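Local coordinates for protein acyl-coenzyme A thioesterase PaaI (Escherichia coli, PDB 2FS2) that hydrolyses the thioester bond of ring-hydroxylated phenylacetyl-CoA compounds in the phenylacetate degradation pathway, working as a homotetramer of hot-dog-fold subunits, at residues B[55-60]-B[122-127]; B[62-67]-B[95-100]; B[8-13]-B[25-30]. One frame throughout, in Å; residues are numbered along the deposited sequence.

Contact 1 of 3, residues B[55-60]-B[122-127]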
loop_
_atom_site.group_PDB
_atom_site.type_symbol
_atom_site.label_atom_id
_atom_site.label_comp_id
_atom_site.label_asym_id
_atom_site.label_seq_id
_atom_site.Cartn_x
_atom_site.Cartn_y
_atom_site.Cartn_z
ATOM N N GLY B 55 2.062 13.082 10.435
ATOM C CA GLY B 55 2.915 13.795 9.531
ATOM C C GLY B 55 4.332 13.923 10.010
ATOM O O GLY B 55 5.221 13.959 9.167
ATOM N N GLN B 56 4.539 13.980 11.331
ATOM C CA GLN B 56 5.904 14.050 11.896
ATOM C C GLN B 56 6.563 12.687 11.813
ATOM O O GLN B 56 7.757 12.609 11.589
ATOM C CB GLN B 56 5.907 14.514 13.375
ATOM C CG GLN B 56 5.955 16.084 13.622
ATOM C CD GLN B 56 4.528 16.763 13.727
ATOM O OE1 GLN B 56 3.542 16.227 13.192
ATOM N NE2 GLN B 56 4.448 17.959 14.389
ATOM N N LEU B 57 5.786 11.639 12.100
ATOM C CA LEU B 57 6.240 10.296 11.940
ATOM C C LEU B 57 6.502 10.020 10.478
ATOM O O LEU B 57 7.578 9.540 10.175
ATOM C CB LEU B 57 5.185 9.331 12.378
ATOM C CG LEU B 57 5.118 8.997 13.837
ATOM C CD1 LEU B 57 4.335 7.688 14.001
ATOM C CD2 LEU B 57 6.553 8.916 14.406
ATOM N N PHE B 58 5.548 10.350 9.581
ATOM C CA PHE B 58 5.768 10.199 8.150
ATOM C C PHE B 58 7.071 10.943 7.783
ATOM O O PHE B 58 7.883 10.452 7.041
ATOM C CB PHE B 58 4.571 10.728 7.316
ATOM C CG PHE B 58 4.814 10.681 5.813
ATOM C CD1 PHE B 58 4.487 9.584 5.089
ATOM C CD2 PHE B 58 5.453 11.704 5.154
ATOM C CE1 PHE B 58 4.793 9.511 3.716
ATOM C CE2 PHE B 58 5.751 11.638 3.787
ATOM C CZ PHE B 58 5.409 10.560 3.081
ATOM N N SER B 59 7.312 12.096 8.359
ATOM C CA SER B 59 8.471 12.904 7.947
ATOM C C SER B 59 9.774 12.313 8.371
ATOM O O SER B 59 10.794 12.404 7.615
ATOM C CB SER B 59 8.418 14.301 8.518
ATOM O OG SER B 59 7.286 14.938 7.985
ATOM N N LEU B 60 9.747 11.643 9.519
ATOM C CA LEU B 60 10.890 10.976 9.946
ATOM C C LEU B 60 11.211 9.794 9.029
ATOM O O LEU B 60 12.377 9.506 8.765
ATOM C CB LEU B 60 10.671 10.482 11.395
ATOM C CG LEU B 60 11.752 9.591 12.035
ATOM C CD1 LEU B 60 13.130 10.336 12.113
ATOM C CD2 LEU B 60 11.320 9.201 13.474
ATOM N N THR B 122 8.666 -1.302 17.964
ATOM C CA THR B 122 8.134 -0.694 16.710
ATOM C C THR B 122 6.997 0.260 16.769
ATOM O O THR B 122 5.897 -0.069 17.158
ATOM C CB THR B 122 7.745 -1.770 15.753
ATOM O OG1 THR B 122 8.768 -2.780 15.842
ATOM C CG2 THR B 122 7.935 -1.170 14.319
ATOM N N VAL B 123 7.255 1.468 16.297
ATOM C CA VAL B 123 6.275 2.465 16.200
ATOM C C VAL B 123 5.546 2.430 14.851
ATOM O O VAL B 123 4.326 2.711 14.798
ATOM C CB VAL B 123 6.991 3.794 16.425
ATOM C CG1 VAL B 123 6.185 4.969 15.949
ATOM C CG2 VAL B 123 7.425 3.896 17.953
ATOM N N ALA B 124 6.279 2.114 13.780
ATOM C CA ALA B 124 5.762 2.282 12.447
ATOM C C ALA B 124 6.682 1.550 11.426
ATOM O O ALA B 124 7.915 1.369 11.671
ATOM C CB ALA B 124 5.610 3.802 12.152
ATOM N N LEU B 125 6.082 1.147 10.304
ATOM C CA LEU B 125 6.749 0.327 9.214
ATOM C C LEU B 125 6.363 1.058 7.962
ATOM O O LEU B 125 5.247 1.553 7.848
ATOM C CB LEU B 125 6.215 -1.135 9.162
ATOM C CG LEU B 125 6.625 -2.019 10.324
ATOM C CD1 LEU B 125 5.988 -3.362 10.370
ATOM C CD2 LEU B 125 8.183 -2.277 10.357
ATOM N N PHE B 126 7.307 1.256 7.053
ATOM C CA PHE B 126 6.987 2.066 5.924
ATOM C C PHE B 126 7.743 1.338 4.804
ATOM O O PHE B 126 8.729 0.665 5.058
ATOM C CB PHE B 126 7.601 3.389 6.256
ATOM C CG PHE B 126 7.784 4.303 5.126
ATOM C CD1 PHE B 126 7.043 5.517 5.085
ATOM C CD2 PHE B 126 8.727 4.053 4.158
ATOM C CE1 PHE B 126 7.223 6.437 4.026
ATOM C CE2 PHE B 126 8.947 4.989 3.061
ATOM C CZ PHE B 126 8.208 6.165 3.006
ATOM N N ARG B 127 7.240 1.465 3.590
ATOM C CA ARG B 127 7.900 0.869 2.453
ATOM C C ARG B 127 7.732 1.913 1.376
ATOM O O ARG B 127 6.668 2.447 1.126
ATOM C CB ARG B 127 7.315 -0.518 2.062
ATOM C CG ARG B 127 7.856 -0.981 0.668
ATOM C CD ARG B 127 7.864 -2.475 0.338
ATOM N NE ARG B 127 8.537 -3.245 1.388
ATOM C CZ ARG B 127 8.237 -4.467 1.695
ATOM N NH1 ARG B 127 7.261 -5.079 0.988
ATOM N NH2 ARG B 127 8.913 -5.085 2.661
#
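Leu57 and Phe58, consecutive residues of helix 54-70, reach strand 122-132 at two separate points. At the first, methyl CD1 of Leu57 meets methyl CG1 of Val123 at 3.8 Å and lies at the longer distance of 4.5 Å from CB of Ala124. The CB of Leu57 is directed toward the strand; that of Phe58 leaves the helix to one side, and its ring comes nearer. With CG anti to the backbone N (chi1 176°), the Phe58 ring swings toward the strand and its CE1 comes to 3.9 Å from CE1 of Phe126. That atom of Phe58 lies in the plane of the Phe126 ring, at its edge, while Phe126 approaches the Phe58 ring obliquely; the two rings thus meet at single corners and do not stack.

Leu57 can meet two consecutive strand residues because Val123 and Ala124 both turn toward the helix. The pair faces Ile115 of the neighbouring strand 108-116 in a classic beta bulge, and Phe126 then follows Ala124 by normal alternation. Within the helix, Gly55 O accepts both the backbone N of Ser59 and its hydroxyl, the bond from Ser59 OG to Gly55 O measuring 2.6 Å. Beyond this shell, Cys81 packs on both phenylalanines and Leu95 on both Leu57 and Val123. Phe58 also meets Phe58 of the second subunit, their ring planes about 15° apart, so the buried cluster continues into the dimer contact.

The segment axes pass 10.0 Å apart at 56°, a spacing filled by apolar side chains. A long central helix laid across a curved antiparallel sheet in this way is the hallmark of the hot-dog fold.

Contact 2 of 3, residues B[62-67]-B[95-100]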
loop_
_atom_site.group_PDB
_atom_site.type_symbol
_atom_site.label_atom_id
_atom_site.label_comp_id
_atom_site.label_asym_id
_atom_site.label_seq_id
_atom_site.Cartn_x
_atom_site.Cartn_y
_atom_site.Cartn_z
ATOM N N ASP B 62 10.462 9.411 5.942
ATOM C CA ASP B 62 10.676 9.899 4.598
ATOM C C ASP B 62 12.043 10.484 4.582
ATOM O O ASP B 62 12.710 10.491 3.554
ATOM C CB ASP B 62 9.645 11.017 4.344
ATOM C CG ASP B 62 9.668 11.565 2.900
ATOM O OD1 ASP B 62 9.983 10.800 1.921
ATOM O OD2 ASP B 62 9.331 12.744 2.632
ATOM N N THR B 63 12.500 10.957 5.736
ATOM C CA THR B 63 13.874 11.416 5.811
ATOM C C THR B 63 14.869 10.243 5.766
ATOM O O THR B 63 15.899 10.339 5.072
ATOM C CB THR B 63 14.074 12.220 7.108
ATOM O OG1 THR B 63 13.225 13.369 7.084
ATOM C CG2 THR B 63 15.420 12.817 7.164
ATOM N N ALA B 64 14.666 9.152 6.541
ATOM C CA ALA B 64 15.562 8.036 6.427
ATOM C C ALA B 64 15.492 7.490 5.000
ATOM O O ALA B 64 16.468 7.044 4.436
ATOM C CB ALA B 64 15.166 6.845 7.460
ATOM N N PHE B 65 14.294 7.463 4.458
ATOM C CA PHE B 65 14.147 7.023 3.079
ATOM C C PHE B 65 14.988 7.905 2.011
ATOM O O PHE B 65 15.651 7.348 1.134
ATOM C CB PHE B 65 12.641 7.075 2.807
ATOM C CG PHE B 65 12.262 6.729 1.412
ATOM C CD1 PHE B 65 12.874 5.707 0.742
ATOM C CD2 PHE B 65 11.193 7.339 0.824
ATOM C CE1 PHE B 65 12.511 5.386 -0.634
ATOM C CE2 PHE B 65 10.788 6.959 -0.529
ATOM C CZ PHE B 65 11.512 6.024 -1.237
ATOM N N ALA B 66 14.848 9.230 2.054
ATOM C CA ALA B 66 15.580 10.142 1.174
ATOM C C ALA B 66 17.077 9.870 1.346
ATOM O O ALA B 66 17.801 9.769 0.343
ATOM C CB ALA B 66 15.227 11.702 1.469
ATOM N N TYR B 67 17.555 9.656 2.593
ATOM C CA TYR B 67 18.997 9.443 2.772
ATOM C C TYR B 67 19.462 8.131 2.163
ATOM O O TYR B 67 20.447 8.095 1.429
ATOM C CB TYR B 67 19.433 9.633 4.269
ATOM C CG TYR B 67 19.419 11.120 4.558
ATOM C CD1 TYR B 67 18.252 11.794 4.782
ATOM C CD2 TYR B 67 20.579 11.869 4.452
ATOM C CE1 TYR B 67 18.219 13.167 4.972
ATOM C CE2 TYR B 67 20.590 13.258 4.663
ATOM C CZ TYR B 67 19.400 13.910 4.935
ATOM O OH TYR B 67 19.422 15.289 5.101
ATOM N N LEU B 95 13.115 8.309 18.876
ATOM C CA LEU B 95 12.624 7.471 17.762
ATOM C C LEU B 95 13.757 7.329 16.731
ATOM O O LEU B 95 14.398 8.304 16.355
ATOM C CB LEU B 95 11.435 8.156 17.105
ATOM C CG LEU B 95 10.190 8.345 17.948
ATOM C CD1 LEU B 95 9.034 8.939 17.173
ATOM C CD2 LEU B 95 9.768 7.015 18.537
ATOM N N THR B 96 14.027 6.111 16.312
ATOM C CA THR B 96 15.077 5.804 15.390
ATOM C C THR B 96 14.414 5.162 14.141
ATOM O O THR B 96 13.664 4.192 14.273
ATOM C CB THR B 96 16.062 4.843 16.086
ATOM O OG1 THR B 96 16.472 5.412 17.364
ATOM C CG2 THR B 96 17.385 4.803 15.375
ATOM N N ALA B 97 14.649 5.749 12.986
ATOM C CA ALA B 97 14.153 5.245 11.681
ATOM C C ALA B 97 15.355 4.675 10.925
ATOM O O ALA B 97 16.403 5.380 10.782
ATOM C CB ALA B 97 13.430 6.379 10.853
ATOM N N THR B 98 15.266 3.402 10.548
ATOM C CA THR B 98 16.271 2.740 9.792
ATOM C C THR B 98 15.690 2.394 8.442
ATOM O O THR B 98 14.659 1.725 8.372
ATOM C CB THR B 98 16.582 1.495 10.465
ATOM O OG1 THR B 98 17.204 1.780 11.750
ATOM C CG2 THR B 98 17.679 0.673 9.775
ATOM N N ALA B 99 16.411 2.757 7.385
ATOM C CA ALA B 99 15.934 2.525 6.049
ATOM C C ALA B 99 16.913 1.587 5.380
ATOM O O ALA B 99 18.102 1.778 5.486
ATOM C CB ALA B 99 15.879 3.857 5.369
ATOM N N GLN B 100 16.455 0.558 4.673
ATOM C CA GLN B 100 17.323 -0.448 4.081
ATOM C C GLN B 100 16.798 -0.662 2.652
ATOM O O GLN B 100 15.589 -0.848 2.491
ATOM C CB GLN B 100 16.933 -1.786 4.657
ATOM C CG GLN B 100 17.514 -2.221 5.800
ATOM C CD GLN B 100 16.799 -3.482 6.268
ATOM O OE1 GLN B 100 16.930 -4.538 5.648
ATOM N NE2 GLN B 100 16.039 -3.359 7.306
#
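Ala64 of helix 54-70 is set between Ala97 and Ala99 of strand 94-101, and three methyl groups make up nearly the whole contact. CB of Ala64 stands 3.7 Å from CB of Ala99 and 3.8 Å from CB of Ala97, and it also touches the carbonyl oxygen of Ala97. In return, CB of Ala99 presses on the helix backbone itself, 3.4 Å from Ala64 O and 4.0 Å from Phe65 N. With no side chain longer than a methyl in between, helix and strand come very close: the alpha carbons of Ala64 and Ala99 are 5.5 Å apart, and the segment axes approach to 7.4 Å at an angle of 35°.

This is where the central helix of the hot-dog fold lies deep in the concave face of its wrapping sheet; the centre of the contact is about 2 Å from the centre of the chain. Val37 of strand 34-40 packs on Ala64, while Ile115 and Ile113 of strand 108-116 lie beside Ala97 and Ala99 respectively, so larger residues of the flanking strands surround the small ones.

Alternation along the strand separates the two faces. Thr98, between the two alanines, directs its CB away from the helix and packs on Phe34 and Val36; Thr96 likewise rests on Val36, and both threonines are partly exposed. Gln100 is exposed. The helix loosens its hold as it turns: Phe65 brings mainly its backbone to the strand, its CB being 5.2 Å from CB of Ala99, and its ring lies farther off, packing on Ile113. Tyr67 starts off to one side and its ring leads away from the strand, its OH hydrogen-bonded to Asp17. Asp62, partly exposed, packs on Gly54 of the second subunit.

Contact 3 of 3, residues B[8-13]-B[25-30]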
loop_
_atom_site.group_PDB
_atom_site.type_symbol
_atom_site.label_atom_id
_atom_site.label_comp_id
_atom_site.label_asym_id
_atom_site.label_seq_id
_atom_site.Cartn_x
_atom_site.Cartn_y
_atom_site.Cartn_z
ATOM N N GLN B 8 29.282 11.288 2.687
ATOM C CA GLN B 8 29.463 12.597 1.954
ATOM C C GLN B 8 28.175 13.062 1.351
ATOM O O GLN B 8 27.797 14.206 1.475
ATOM C CB GLN B 8 30.476 12.442 0.797
ATOM C CG GLN B 8 31.837 12.080 1.303
ATOM C CD GLN B 8 32.871 12.233 0.261
ATOM O OE1 GLN B 8 33.718 13.120 0.390
ATOM N NE2 GLN B 8 32.835 11.406 -0.781
ATOM N N ASN B 9 27.469 12.141 0.676
ATOM C CA ASN B 9 26.142 12.500 0.168
ATOM C C ASN B 9 25.209 12.973 1.229
ATOM O O ASN B 9 24.535 13.999 1.051
ATOM C CB ASN B 9 25.544 11.304 -0.606
ATOM C CG ASN B 9 26.380 10.987 -1.846
ATOM O OD1 ASN B 9 26.738 11.892 -2.545
ATOM N ND2 ASN B 9 26.780 9.750 -2.038
ATOM N N ALA B 10 25.171 12.235 2.357
ATOM C CA ALA B 10 24.306 12.635 3.424
ATOM C C ALA B 10 24.693 13.945 4.038
ATOM O O ALA B 10 23.743 14.706 4.381
ATOM C CB ALA B 10 24.154 11.560 4.528
ATOM N N HIS B 11 26.014 14.219 4.236
ATOM C CA HIS B 11 26.399 15.551 4.743
ATOM C C HIS B 11 25.980 16.689 3.792
ATOM O O HIS B 11 25.533 17.717 4.236
ATOM C CB HIS B 11 27.909 15.674 5.045
ATOM C CG HIS B 11 28.322 14.936 6.284
ATOM N ND1 HIS B 11 29.493 14.227 6.368
ATOM C CD2 HIS B 11 27.651 14.699 7.442
ATOM C CE1 HIS B 11 29.557 13.625 7.544
ATOM N NE2 HIS B 11 28.446 13.892 8.207
ATOM N N ALA B 12 26.139 16.497 2.483
ATOM C CA ALA B 12 25.710 17.489 1.481
ATOM C C ALA B 12 24.235 17.758 1.570
ATOM O O ALA B 12 23.834 18.926 1.607
ATOM C CB ALA B 12 26.064 17.014 0.067
HETATM N N MSE B 13 23.415 16.705 1.640
HETATM C CA MSE B 13 21.981 16.926 1.754
HETATM C C MSE B 13 21.525 17.522 3.038
HETATM O O MSE B 13 20.537 18.233 3.064
HETATM C CB MSE B 13 21.227 15.613 1.641
HETATM C CG MSE B 13 21.038 15.255 0.207
HETATM SE SE MSE B 13 20.357 13.392 0.210
HETATM C CE MSE B 13 21.951 12.467 -0.510
ATOM N N ILE B 25 16.022 16.135 13.437
ATOM C CA ILE B 25 16.513 14.848 12.962
ATOM C C ILE B 25 18.039 14.881 12.874
ATOM O O ILE B 25 18.606 15.837 12.351
ATOM C CB ILE B 25 15.785 14.447 11.604
ATOM C CG1 ILE B 25 14.330 14.442 11.871
ATOM C CG2 ILE B 25 16.115 13.067 11.136
ATOM C CD1 ILE B 25 13.484 14.091 10.738
ATOM N N ASP B 26 18.680 13.878 13.458
ATOM C CA ASP B 26 20.074 13.680 13.314
ATOM C C ASP B 26 20.401 12.402 12.517
ATOM O O ASP B 26 19.700 11.392 12.632
ATOM C CB ASP B 26 20.649 13.546 14.691
ATOM C CG ASP B 26 20.548 14.854 15.483
ATOM O OD1 ASP B 26 21.116 15.871 15.003
ATOM O OD2 ASP B 26 19.912 14.961 16.590
ATOM N N ILE B 27 21.463 12.422 11.708
ATOM C CA ILE B 27 21.853 11.192 11.077
ATOM C C ILE B 27 22.919 10.540 11.854
ATOM O O ILE B 27 23.904 11.167 12.151
ATOM C CB ILE B 27 22.423 11.386 9.700
ATOM C CG1 ILE B 27 21.471 12.170 8.869
ATOM C CG2 ILE B 27 22.585 10.019 9.036
ATOM C CD1 ILE B 27 22.273 13.150 8.041
ATOM N N ILE B 28 22.745 9.250 12.114
ATOM C CA ILE B 28 23.685 8.465 12.939
ATOM C C ILE B 28 24.312 7.304 12.213
ATOM O O ILE B 28 25.303 6.772 12.672
ATOM C CB ILE B 28 23.052 7.982 14.314
ATOM C CG1 ILE B 28 21.965 6.930 14.089
ATOM C CG2 ILE B 28 22.443 9.254 15.015
ATOM C CD1 ILE B 28 21.448 6.240 15.497
ATOM N N SER B 29 23.783 6.893 11.078
ATOM C CA SER B 29 24.493 5.820 10.424
ATOM C C SER B 29 24.210 5.853 8.901
ATOM O O SER B 29 23.143 6.275 8.488
ATOM C CB SER B 29 24.172 4.489 11.106
ATOM O OG SER B 29 24.843 3.373 10.394
HETATM N N MSE B 30 25.164 5.442 8.090
HETATM C CA MSE B 30 25.078 5.619 6.609
HETATM C C MSE B 30 25.892 4.560 5.920
HETATM O O MSE B 30 27.035 4.292 6.254
HETATM C CB MSE B 30 25.647 6.971 6.072
HETATM C CG MSE B 30 24.899 8.213 6.357
HETATM SE SE MSE B 30 22.977 8.133 5.612
HETATM C CE MSE B 30 23.306 7.517 3.677
#
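The N-terminal helix 2-15 packs here against an end strand of the antiparallel sheet within the chain, strand 26-31, beside the central helix of the hot-dog fold. Ala10 is the helix residue that makes the contact, with its CB directed at the strand. Its methyl meets the selenium of Met30, a selenomethionine, at 3.8 Å, and CG of Met30 lies almost as near. In Met30, CG lies anti to the carbonyl carbon (chi1 -71°) and the bend at chi2 (-59°) places the selenium, so that the adjacent CG and SE both lie on the Ala10 methyl. Ile27 makes a looser approach: its CD1 is 4.2 Å from Ala10 O and 4.3 Å from Ala10 CB.

Ile27 and Met30 can both point inward, three residues apart, because Ile28 and Ser29 face Val36 together in a classic beta bulge. Tyr67 of helix 54-70 packs on both Ala10 and Ile27, while Met30 also touches Ala6 and Trp7. Ser3 OG is hydrogen-bonded to Met30 O and Tyr14 OH to Ile25 O. The side-chain contacts are apolar, with a methyl also near a backbone carbonyl, so the fit rests on shape and burial and not on directional bonds.

How the contacts relate
Contacts 1 and 2 share helix 54-70 and sit on the same sheet, contact 2 nested within the chain loop that contact 1 closes. They merge where Leu60 packs on Leu95 and Ala97 and where the Phe126 ring meets that of Phe65. All three contacts are apolar, but side-chain size follows position: methyls at the centre in contact 2, mainly larger aliphatic and aromatic groups in contact 1, where Phe58 reaches the second subunit, and an alanine against selenomethionine and isoleucine in contact 3. The touching residues of contacts 1 and 2 are all buried; contact 3 lies farther from the centre, with Ile27 partly exposed, involves no other subunit, and adds a different helix. Tyr67 and Thr63 link it to contact 2.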